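PDB 4KL0: inosine-uridine nucleoside N-ribohydrolase from Xanthomonas oryzae pv. oryzae, which binds calcium and probably hydrolyses the N-glycosidic bonds of nucleosides, although its function is unproven. Local coordinates for residues 236-239 with 240-244. Numbering follows the deposited sequence.
Sequences PAFY and EGIAR
F238 and I242 touch one turn apart on the short alpha-helix 236-243, which belongs to a nucleoside hydrolase-like, Rossmann-type fold. CE2 of the F238 ring lies 4.0 Å from CD1 of I242. The two side chains run obliquely past each other. F238 has CG anti to its own nitrogen (chi1 171°), and the ring stands out from the side of the helix, hardly shifted along it. In I242, CG1 sits between the backbone nitrogen and the carbonyl carbon (chi1 57°). This turns the branch back over the preceding turn: CG1 is 3.4 Å from O of Y239, and CD1 reaches the phenyl ring. CD1 also approaches the Y239 ring, but more loosely, at 4.4 Å from CD1 of Y239. The two rings meet each other too. CD2 of F238 stands over the centre of one face of the Y239 ring, 3.7 Å above its plane.

This apolar side of the helix is buried. F238 and I242 pack on A369 of helix 358-372, and the rings of F238 and Y239 both touch V44 of helix 41-54. The Y239 side chain is about 10 Å from those of the calcium ligands D42 and D318.

E240 is partly exposed. Its chain bends at chi2, and its CG passes 3.6 Å from O of P236. The carboxylate is gripped from beyond the helix: OE1 forms a salt bridge with R254, and OE2 accepts a hydrogen bond from W308.

The backbone bonds weaken toward the C-terminal end. E240 N bonds to O of P236 and G241 N to O of A237, both fairly straight. The bonds from I242 N to F238 O and from A243 N to Y239 O are weak; the latter spans 3.2 Å, with an N-H...O angle of 133°.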
# COMPACT_ATOMS: atom_id res chain seq x y z
N PRO A 236 2.03 6.98 -17.33
CA PRO A 236 1.00 7.97 -17.01
C PRO A 236 -0.39 7.53 -17.47
O PRO A 236 -1.35 8.00 -16.88
CB PRO A 236 1.43 9.23 -17.79
CG PRO A 236 2.91 9.12 -17.87
CD PRO A 236 3.29 7.64 -17.76
N ALA A 237 -0.49 6.72 -18.54
CA ALA A 237 -1.79 6.35 -19.08
C ALA A 237 -2.61 5.63 -18.01
O ALA A 237 -3.87 5.65 -18.09
CB ALA A 237 -1.64 5.46 -20.34
N PHE A 238 -1.91 4.99 -17.07
CA PHE A 238 -2.59 4.34 -15.91
C PHE A 238 -3.45 5.37 -15.18
O PHE A 238 -4.64 5.11 -14.95
CB PHE A 238 -1.63 3.59 -14.97
CG PHE A 238 -2.29 3.12 -13.67
CD1 PHE A 238 -2.91 1.88 -13.61
CD2 PHE A 238 -2.30 3.95 -12.55
CE1 PHE A 238 -3.53 1.46 -12.45
CE2 PHE A 238 -2.89 3.54 -11.40
CZ PHE A 238 -3.52 2.27 -11.34
N TYR A 239 -2.88 6.53 -14.88
CA TYR A 239 -3.57 7.60 -14.14
C TYR A 239 -4.54 8.35 -15.04
O TYR A 239 -5.58 8.82 -14.58
CB TYR A 239 -2.55 8.58 -13.56
CG TYR A 239 -1.79 7.93 -12.37
CD1 TYR A 239 -2.36 7.91 -11.13
CD2 TYR A 239 -0.52 7.34 -12.53
CE1 TYR A 239 -1.75 7.33 -10.06
CE2 TYR A 239 0.12 6.73 -11.45
CZ TYR A 239 -0.54 6.73 -10.22
OH TYR A 239 0.01 6.19 -9.10
N GLU A 240 -4.20 8.49 -16.33
CA GLU A 240 -5.10 9.20 -17.21
C GLU A 240 -6.32 8.35 -17.48
O GLU A 240 -7.41 8.86 -17.44
CB GLU A 240 -4.42 9.65 -18.52
CG GLU A 240 -3.24 10.67 -18.31
CD GLU A 240 -3.65 12.09 -17.94
OE1 GLU A 240 -4.86 12.41 -17.84
OE2 GLU A 240 -2.75 12.94 -17.73
N GLY A 241 -6.11 7.05 -17.64
CA GLY A 241 -7.20 6.07 -17.76
C GLY A 241 -8.21 6.09 -16.64
O GLY A 241 -9.42 5.97 -16.86
N ILE A 242 -7.74 6.25 -15.41
CA ILE A 242 -8.67 6.20 -14.28
C ILE A 242 -9.35 7.53 -14.00
O ILE A 242 -10.35 7.58 -13.30
CB ILE A 242 -8.04 5.63 -12.95
CG1 ILE A 242 -6.81 6.43 -12.51
CG2 ILE A 242 -7.65 4.17 -13.14
CD1 ILE A 242 -6.21 5.80 -11.25
N ALA A 243 -8.81 8.61 -14.55
CA ALA A 243 -9.42 9.90 -14.36
C ALA A 243 -10.43 10.22 -15.49
O ALA A 243 -11.21 11.15 -15.37
CB ALA A 243 -8.36 10.95 -14.26
N ARG A 244 -10.43 9.38 -16.51
CA ARG A 244 -11.08 9.71 -17.79
C ARG A 244 -12.57 10.05 -17.62
O ARG A 244 -13.09 10.98 -18.25
CB ARG A 244 -10.87 8.56 -18.80
CG ARG A 244 -11.25 8.86 -20.27
CD ARG A 244 -10.62 7.78 -21.20
NE ARG A 244 -9.16 7.88 -21.30
CZ ARG A 244 -8.33 6.84 -21.18
NH1 ARG A 244 -8.79 5.61 -20.93
NH2 ARG A 244 -7.02 7.02 -21.29